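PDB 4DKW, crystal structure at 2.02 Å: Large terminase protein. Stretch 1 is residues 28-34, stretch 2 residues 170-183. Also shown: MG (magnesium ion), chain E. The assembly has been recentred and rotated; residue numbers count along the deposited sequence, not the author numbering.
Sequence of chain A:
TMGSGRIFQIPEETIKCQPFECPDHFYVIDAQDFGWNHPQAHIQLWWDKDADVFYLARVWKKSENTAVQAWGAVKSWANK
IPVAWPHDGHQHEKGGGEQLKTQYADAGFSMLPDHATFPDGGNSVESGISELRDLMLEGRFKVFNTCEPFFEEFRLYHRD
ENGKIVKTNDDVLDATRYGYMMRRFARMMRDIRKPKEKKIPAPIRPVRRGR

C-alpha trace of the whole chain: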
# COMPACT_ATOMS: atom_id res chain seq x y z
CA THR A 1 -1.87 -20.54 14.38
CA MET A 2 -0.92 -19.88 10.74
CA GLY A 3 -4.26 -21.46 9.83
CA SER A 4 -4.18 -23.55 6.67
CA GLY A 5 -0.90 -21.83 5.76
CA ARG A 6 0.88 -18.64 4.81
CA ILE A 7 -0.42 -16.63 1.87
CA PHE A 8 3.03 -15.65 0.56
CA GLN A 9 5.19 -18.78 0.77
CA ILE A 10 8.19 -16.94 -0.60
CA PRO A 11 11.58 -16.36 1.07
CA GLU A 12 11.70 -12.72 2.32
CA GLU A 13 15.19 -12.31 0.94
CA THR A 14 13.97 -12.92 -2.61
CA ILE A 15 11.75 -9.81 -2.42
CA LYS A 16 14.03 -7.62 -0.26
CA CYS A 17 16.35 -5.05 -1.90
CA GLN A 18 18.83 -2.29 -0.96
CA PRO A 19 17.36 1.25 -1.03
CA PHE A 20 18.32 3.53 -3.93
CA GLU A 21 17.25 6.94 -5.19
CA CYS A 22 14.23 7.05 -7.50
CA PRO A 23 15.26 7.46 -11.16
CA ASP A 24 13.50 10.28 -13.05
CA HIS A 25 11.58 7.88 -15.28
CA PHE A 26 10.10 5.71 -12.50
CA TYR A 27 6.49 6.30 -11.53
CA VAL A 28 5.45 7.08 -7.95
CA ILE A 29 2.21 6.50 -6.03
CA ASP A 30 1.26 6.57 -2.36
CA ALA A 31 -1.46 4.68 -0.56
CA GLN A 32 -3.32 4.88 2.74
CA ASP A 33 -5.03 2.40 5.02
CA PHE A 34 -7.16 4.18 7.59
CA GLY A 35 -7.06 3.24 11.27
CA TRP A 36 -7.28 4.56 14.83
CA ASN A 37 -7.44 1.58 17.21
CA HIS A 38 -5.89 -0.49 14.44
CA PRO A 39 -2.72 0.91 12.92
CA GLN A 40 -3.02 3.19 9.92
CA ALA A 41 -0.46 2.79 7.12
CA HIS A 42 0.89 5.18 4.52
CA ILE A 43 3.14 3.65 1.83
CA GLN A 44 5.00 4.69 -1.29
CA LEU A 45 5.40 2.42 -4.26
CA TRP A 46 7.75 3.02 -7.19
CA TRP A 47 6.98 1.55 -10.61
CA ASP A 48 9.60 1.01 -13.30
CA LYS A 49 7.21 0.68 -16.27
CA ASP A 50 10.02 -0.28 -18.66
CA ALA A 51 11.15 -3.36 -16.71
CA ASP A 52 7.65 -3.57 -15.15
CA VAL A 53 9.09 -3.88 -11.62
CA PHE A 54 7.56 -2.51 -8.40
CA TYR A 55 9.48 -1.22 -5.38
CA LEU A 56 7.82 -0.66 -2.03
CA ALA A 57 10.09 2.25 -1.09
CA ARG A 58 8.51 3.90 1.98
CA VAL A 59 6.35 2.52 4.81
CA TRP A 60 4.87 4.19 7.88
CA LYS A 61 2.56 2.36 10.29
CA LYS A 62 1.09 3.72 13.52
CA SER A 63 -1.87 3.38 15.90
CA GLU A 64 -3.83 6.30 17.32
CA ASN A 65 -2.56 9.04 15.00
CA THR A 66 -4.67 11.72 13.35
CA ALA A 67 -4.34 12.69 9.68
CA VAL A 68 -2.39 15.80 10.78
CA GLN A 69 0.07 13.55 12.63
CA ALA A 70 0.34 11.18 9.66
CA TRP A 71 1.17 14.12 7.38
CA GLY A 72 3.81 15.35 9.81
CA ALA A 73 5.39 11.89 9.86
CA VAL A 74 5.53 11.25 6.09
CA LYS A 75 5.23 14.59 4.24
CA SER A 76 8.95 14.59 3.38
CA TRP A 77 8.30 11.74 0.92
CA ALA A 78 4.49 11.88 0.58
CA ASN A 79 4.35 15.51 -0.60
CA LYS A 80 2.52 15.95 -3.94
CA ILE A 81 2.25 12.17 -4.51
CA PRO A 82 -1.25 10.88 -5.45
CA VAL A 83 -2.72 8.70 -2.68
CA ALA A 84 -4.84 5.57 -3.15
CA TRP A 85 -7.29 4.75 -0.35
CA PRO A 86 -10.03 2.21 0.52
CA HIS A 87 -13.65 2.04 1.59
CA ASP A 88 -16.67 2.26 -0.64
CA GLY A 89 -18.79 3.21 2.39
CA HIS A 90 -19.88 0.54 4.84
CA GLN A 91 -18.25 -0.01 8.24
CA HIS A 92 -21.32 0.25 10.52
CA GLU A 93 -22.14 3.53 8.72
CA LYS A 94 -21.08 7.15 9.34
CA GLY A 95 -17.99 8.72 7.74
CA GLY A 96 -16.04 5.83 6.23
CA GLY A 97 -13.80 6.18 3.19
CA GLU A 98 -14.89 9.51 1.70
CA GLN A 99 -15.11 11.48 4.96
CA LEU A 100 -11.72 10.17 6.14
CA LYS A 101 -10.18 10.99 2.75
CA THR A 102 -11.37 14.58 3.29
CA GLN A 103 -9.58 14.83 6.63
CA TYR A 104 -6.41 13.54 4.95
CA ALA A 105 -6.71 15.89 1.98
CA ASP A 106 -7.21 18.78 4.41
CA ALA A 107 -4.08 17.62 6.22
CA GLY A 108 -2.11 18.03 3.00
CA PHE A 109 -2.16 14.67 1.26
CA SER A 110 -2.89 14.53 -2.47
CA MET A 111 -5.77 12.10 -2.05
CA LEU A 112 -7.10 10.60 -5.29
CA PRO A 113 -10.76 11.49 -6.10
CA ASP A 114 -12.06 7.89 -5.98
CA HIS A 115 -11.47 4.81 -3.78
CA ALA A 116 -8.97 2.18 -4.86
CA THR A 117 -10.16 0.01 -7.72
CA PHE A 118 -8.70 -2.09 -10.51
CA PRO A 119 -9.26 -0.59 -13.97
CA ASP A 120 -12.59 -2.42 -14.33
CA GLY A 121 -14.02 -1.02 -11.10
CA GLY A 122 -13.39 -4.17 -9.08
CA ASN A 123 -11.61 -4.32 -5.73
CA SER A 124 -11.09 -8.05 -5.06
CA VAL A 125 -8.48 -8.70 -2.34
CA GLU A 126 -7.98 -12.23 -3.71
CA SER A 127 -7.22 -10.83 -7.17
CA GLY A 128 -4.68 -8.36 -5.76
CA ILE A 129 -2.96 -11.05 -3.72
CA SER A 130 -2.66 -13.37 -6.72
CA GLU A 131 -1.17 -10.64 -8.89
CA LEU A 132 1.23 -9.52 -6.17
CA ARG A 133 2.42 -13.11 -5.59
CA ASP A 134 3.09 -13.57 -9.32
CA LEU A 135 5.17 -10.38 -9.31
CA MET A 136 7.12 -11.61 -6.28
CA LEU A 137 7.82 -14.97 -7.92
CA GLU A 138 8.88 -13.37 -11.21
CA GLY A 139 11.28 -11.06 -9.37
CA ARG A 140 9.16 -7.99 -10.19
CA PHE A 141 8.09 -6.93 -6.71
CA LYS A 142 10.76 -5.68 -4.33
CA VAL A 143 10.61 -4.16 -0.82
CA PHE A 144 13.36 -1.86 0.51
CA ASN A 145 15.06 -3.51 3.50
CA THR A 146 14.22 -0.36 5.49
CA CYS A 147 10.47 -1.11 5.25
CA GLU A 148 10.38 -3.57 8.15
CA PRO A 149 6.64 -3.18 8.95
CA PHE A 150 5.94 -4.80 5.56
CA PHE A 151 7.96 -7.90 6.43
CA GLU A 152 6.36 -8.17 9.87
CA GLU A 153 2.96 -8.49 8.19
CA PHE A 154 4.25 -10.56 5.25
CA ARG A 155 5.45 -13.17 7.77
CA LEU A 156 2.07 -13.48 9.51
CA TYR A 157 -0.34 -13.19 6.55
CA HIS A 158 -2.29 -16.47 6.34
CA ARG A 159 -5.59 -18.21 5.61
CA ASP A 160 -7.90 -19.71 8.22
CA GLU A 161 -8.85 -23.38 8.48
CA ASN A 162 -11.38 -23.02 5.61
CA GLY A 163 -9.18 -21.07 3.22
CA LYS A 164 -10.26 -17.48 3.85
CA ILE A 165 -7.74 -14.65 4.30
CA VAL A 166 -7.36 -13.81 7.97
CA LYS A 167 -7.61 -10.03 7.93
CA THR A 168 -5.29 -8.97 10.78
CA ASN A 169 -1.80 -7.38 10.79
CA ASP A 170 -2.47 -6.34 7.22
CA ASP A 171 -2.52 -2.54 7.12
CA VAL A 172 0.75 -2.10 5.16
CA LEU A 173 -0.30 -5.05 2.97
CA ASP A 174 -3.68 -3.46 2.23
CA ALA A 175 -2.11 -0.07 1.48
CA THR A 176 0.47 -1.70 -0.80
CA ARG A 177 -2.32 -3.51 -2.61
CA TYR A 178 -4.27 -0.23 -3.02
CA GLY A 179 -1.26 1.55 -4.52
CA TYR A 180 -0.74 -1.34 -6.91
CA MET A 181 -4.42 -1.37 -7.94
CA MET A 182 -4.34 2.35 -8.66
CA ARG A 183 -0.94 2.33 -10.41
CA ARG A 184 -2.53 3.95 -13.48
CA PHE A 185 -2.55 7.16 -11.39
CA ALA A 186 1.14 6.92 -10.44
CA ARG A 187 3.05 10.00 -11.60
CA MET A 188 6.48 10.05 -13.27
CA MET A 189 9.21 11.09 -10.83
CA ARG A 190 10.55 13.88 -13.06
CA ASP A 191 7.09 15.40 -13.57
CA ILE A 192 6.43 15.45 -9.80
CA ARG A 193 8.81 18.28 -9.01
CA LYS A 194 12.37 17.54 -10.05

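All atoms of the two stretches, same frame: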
# COMPACT_ATOMS: atom_id res chain seq x y z
N VAL A 28 5.58 7.04 -9.41
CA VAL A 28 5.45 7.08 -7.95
C VAL A 28 3.99 7.21 -7.54
O VAL A 28 3.26 8.04 -8.09
CB VAL A 28 6.25 8.26 -7.34
CG1 VAL A 28 6.14 8.25 -5.82
CG2 VAL A 28 7.72 8.23 -7.77
N ILE A 29 3.56 6.40 -6.59
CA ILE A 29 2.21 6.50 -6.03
C ILE A 29 2.24 6.14 -4.55
O ILE A 29 3.02 5.31 -4.11
CB ILE A 29 1.18 5.62 -6.81
CG1 ILE A 29 -0.25 5.98 -6.39
CG2 ILE A 29 1.44 4.12 -6.63
CD1 ILE A 29 -1.30 5.23 -7.14
N ASP A 30 1.40 6.83 -3.78
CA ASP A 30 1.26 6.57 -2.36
C ASP A 30 -0.06 5.87 -2.11
O ASP A 30 -0.95 5.88 -2.97
CB ASP A 30 1.29 7.88 -1.56
CG ASP A 30 2.69 8.31 -1.18
OD1 ASP A 30 3.63 7.99 -1.92
OD2 ASP A 30 2.84 8.97 -0.13
N ALA A 31 -0.19 5.26 -0.94
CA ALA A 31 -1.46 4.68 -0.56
C ALA A 31 -1.66 4.74 0.94
O ALA A 31 -0.70 4.80 1.72
CB ALA A 31 -1.56 3.25 -1.07
N GLN A 32 -2.93 4.72 1.34
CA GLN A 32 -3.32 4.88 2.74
C GLN A 32 -4.26 3.76 3.17
O GLN A 32 -5.16 3.38 2.43
CB GLN A 32 -4.03 6.23 2.93
CG GLN A 32 -4.47 6.54 4.37
CD GLN A 32 -3.31 6.88 5.30
OE1 GLN A 32 -2.37 7.57 4.91
NE2 GLN A 32 -3.38 6.39 6.54
N ASP A 33 -4.02 3.21 4.36
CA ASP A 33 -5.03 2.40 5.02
C ASP A 33 -5.42 3.17 6.26
O ASP A 33 -4.55 3.59 7.03
CB ASP A 33 -4.51 1.00 5.40
CG ASP A 33 -5.60 0.11 5.98
OD1 ASP A 33 -6.75 0.19 5.50
OD2 ASP A 33 -5.32 -0.67 6.91
N PHE A 34 -6.71 3.39 6.45
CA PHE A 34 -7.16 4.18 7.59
C PHE A 34 -7.20 3.32 8.84
O PHE A 34 -7.37 2.09 8.75
CB PHE A 34 -8.53 4.82 7.32
CG PHE A 34 -8.55 5.70 6.11
CD1 PHE A 34 -7.81 6.85 6.07
CD2 PHE A 34 -9.33 5.36 5.01
CE1 PHE A 34 -7.82 7.67 4.96
CE2 PHE A 34 -9.36 6.18 3.90
CZ PHE A 34 -8.60 7.33 3.87
N ASP A 170 -2.47 -6.44 8.67
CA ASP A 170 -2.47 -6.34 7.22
C ASP A 170 -2.69 -4.94 6.69
O ASP A 170 -3.13 -4.76 5.56
CB ASP A 170 -3.51 -7.30 6.63
CG ASP A 170 -4.92 -6.99 7.06
OD1 ASP A 170 -5.10 -6.11 7.92
OD2 ASP A 170 -5.87 -7.63 6.54
N ASP A 171 -2.35 -3.94 7.50
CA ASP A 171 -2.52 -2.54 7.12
C ASP A 171 -1.55 -2.07 6.03
O ASP A 171 -1.97 -1.44 5.06
CB ASP A 171 -2.42 -1.66 8.36
CG ASP A 171 -3.21 -2.23 9.53
OD1 ASP A 171 -4.47 -2.20 9.47
OD2 ASP A 171 -2.58 -2.73 10.49
N VAL A 172 -0.26 -2.35 6.20
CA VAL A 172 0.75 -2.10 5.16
C VAL A 172 0.46 -2.93 3.90
O VAL A 172 0.60 -2.44 2.78
CB VAL A 172 2.19 -2.37 5.68
CG1 VAL A 172 3.22 -2.28 4.54
CG2 VAL A 172 2.54 -1.39 6.80
N LEU A 173 0.04 -4.18 4.08
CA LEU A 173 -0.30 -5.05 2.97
C LEU A 173 -1.48 -4.48 2.17
O LEU A 173 -1.43 -4.40 0.94
CB LEU A 173 -0.61 -6.48 3.45
CG LEU A 173 0.60 -7.24 4.03
CD1 LEU A 173 0.17 -8.55 4.66
CD2 LEU A 173 1.66 -7.49 2.96
N ASP A 174 -2.52 -4.07 2.88
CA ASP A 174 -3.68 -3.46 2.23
C ASP A 174 -3.29 -2.20 1.45
O ASP A 174 -3.63 -2.07 0.27
CB ASP A 174 -4.75 -3.11 3.25
CG ASP A 174 -5.52 -4.32 3.73
OD1 ASP A 174 -5.36 -5.41 3.14
OD2 ASP A 174 -6.29 -4.17 4.70
N ALA A 175 -2.60 -1.29 2.12
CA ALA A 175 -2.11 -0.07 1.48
C ALA A 175 -1.29 -0.38 0.23
O ALA A 175 -1.50 0.23 -0.82
CB ALA A 175 -1.29 0.76 2.47
N THR A 176 -0.35 -1.32 0.34
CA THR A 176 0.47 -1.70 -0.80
C THR A 176 -0.41 -2.17 -1.95
O THR A 176 -0.21 -1.78 -3.09
CB THR A 176 1.47 -2.81 -0.44
OG1 THR A 176 2.30 -2.35 0.63
CG2 THR A 176 2.35 -3.14 -1.63
N ARG A 177 -1.40 -2.98 -1.63
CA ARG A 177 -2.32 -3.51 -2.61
C ARG A 177 -3.12 -2.38 -3.27
O ARG A 177 -3.32 -2.37 -4.49
CB ARG A 177 -3.23 -4.54 -1.94
CG ARG A 177 -3.78 -5.60 -2.86
CD ARG A 177 -4.42 -6.77 -2.08
NE ARG A 177 -5.03 -6.33 -0.82
CZ ARG A 177 -6.17 -5.67 -0.73
NH1 ARG A 177 -6.85 -5.35 -1.82
NH2 ARG A 177 -6.63 -5.32 0.47
N TYR A 178 -3.55 -1.39 -2.47
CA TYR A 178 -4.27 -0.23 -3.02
C TYR A 178 -3.44 0.60 -3.99
O TYR A 178 -3.95 1.07 -5.02
CB TYR A 178 -4.80 0.69 -1.91
CG TYR A 178 -5.72 0.00 -0.93
CD1 TYR A 178 -6.57 -1.02 -1.35
CD2 TYR A 178 -5.73 0.36 0.41
CE1 TYR A 178 -7.40 -1.66 -0.46
CE2 TYR A 178 -6.56 -0.27 1.31
CZ TYR A 178 -7.39 -1.28 0.87
OH TYR A 178 -8.23 -1.91 1.76
N GLY A 179 -2.16 0.81 -3.66
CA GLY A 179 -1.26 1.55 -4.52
C GLY A 179 -1.05 0.81 -5.83
O GLY A 179 -1.05 1.42 -6.90
N TYR A 180 -0.88 -0.50 -5.74
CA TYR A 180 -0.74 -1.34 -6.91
C TYR A 180 -2.00 -1.29 -7.81
O TYR A 180 -1.90 -1.16 -9.03
CB TYR A 180 -0.40 -2.78 -6.50
CG TYR A 180 -0.44 -3.75 -7.66
CD1 TYR A 180 0.58 -3.77 -8.59
CD2 TYR A 180 -1.50 -4.64 -7.83
CE1 TYR A 180 0.54 -4.63 -9.67
CE2 TYR A 180 -1.54 -5.52 -8.91
CZ TYR A 180 -0.51 -5.50 -9.82
OH TYR A 180 -0.51 -6.35 -10.90
N MET A 181 -3.17 -1.40 -7.19
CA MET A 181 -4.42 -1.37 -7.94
C MET A 181 -4.59 -0.08 -8.72
O MET A 181 -5.07 -0.07 -9.85
CB MET A 181 -5.60 -1.55 -7.00
CG MET A 181 -5.69 -2.94 -6.40
SD MET A 181 -6.86 -3.01 -5.02
CE MET A 181 -8.38 -2.55 -5.84
N MET A 182 -4.16 1.01 -8.09
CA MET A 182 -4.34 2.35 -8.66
C MET A 182 -3.10 2.86 -9.40
O MET A 182 -2.98 4.06 -9.62
CB MET A 182 -4.73 3.33 -7.56
CG MET A 182 -6.09 3.07 -6.97
SD MET A 182 -7.45 3.49 -8.10
CE MET A 182 -7.77 5.19 -7.68
N ARG A 183 -2.21 1.96 -9.78
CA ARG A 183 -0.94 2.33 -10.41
C ARG A 183 -1.10 3.16 -11.68
O ARG A 183 -0.16 3.84 -12.09
CB ARG A 183 -0.07 1.09 -10.66
CG ARG A 183 -0.62 0.11 -11.67
CD ARG A 183 0.20 -1.15 -11.67
NE ARG A 183 -0.24 -2.12 -12.66
CZ ARG A 183 -1.28 -2.94 -12.50
NH1 ARG A 183 -2.00 -2.89 -11.39
NH2 ARG A 183 -1.61 -3.79 -13.46
MG MG E . -6.44 -1.71 8.35
O HOH W 1 -8.03 -0.90 7.45
O HOH W 2 -7.15 -2.76 10.09

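At the centre of the contact, the methyl group of Ala31 rests directly on the backbone of the helix. Its CB lies 3.0 Å from Ala175 O and 3.6 Å from Gly179 N, the two ends of a helical turn closed by the hydrogen bond from Gly179 N to Ala175 O (3.0 Å). So close an approach depends on small residues on both partners. Gly179 carries no side chain, and the CA atoms of Ala31 and Gly179 come within 5.1 Å of each other; an ideal CB built on Gly179 would lie 3.5 Å from Ala31 CB. Apolar contacts frame this point, with Ala31 CB 4.3 Å from Ala175 CB and 4.2 Å from Tyr178 CB.

The strand, residues 28-33, and the helix, residues 171-181, run in roughly opposed directions, at 138°, and their axes approach to 6.8 Å. Strand alternation directs the CA-to-CB bonds of Ile29, Ala31 and Asp33 toward the helix, while those of Asp30 and Gln32 point away. Because the chains run in opposed senses, Ile29 meets the C-terminal end of the helix and Asp33 its beginning. No hydrogen bond links the two stretches directly.

Toward the C-terminal end, Ile29, with both chi angles in t, reaches across the helix direction. Its CG2 sits 3.7 Å from Gly179 O, and its CD1 reaches 3.9 Å from Met182 CB and 3.2 Å from Met182 O, placing its hydrocarbon against Gly179 and Met182.

Toward the other end the surface becomes polar. The backbone of Gln32 and Asp33 passes over Ala175, whose CB is 4.1 Å from Asp33 N. The ring of Tyr178 presents its edge to the strand: Gln32 O lies 3.7 Å from CD2 and Asp33 OD1 4.2 Å from CE2, both near the ring plane, where the carbonyl and carboxylate oxygens face the slightly positive ring hydrogens.

At the polar edge, magnesium joins the stretches. Asp33 OD2 binds MG at 2.1 Å and Asp171 OD1 binds it at 2.3 Å. The two oxygens are 3.1 Å apart, a proximity that would be repulsive between carboxylates but is offset by the shared cation. Waters 1 and 2 also bind the metal, and water 1 donates a hydrogen bond to Asp33 OD1 (2.6 Å), so both oxygens of this carboxylate engage the metal site. Nearby, Asp174 OD2 lies 4.5 Å from Asp33 OD1, a like-charge approach.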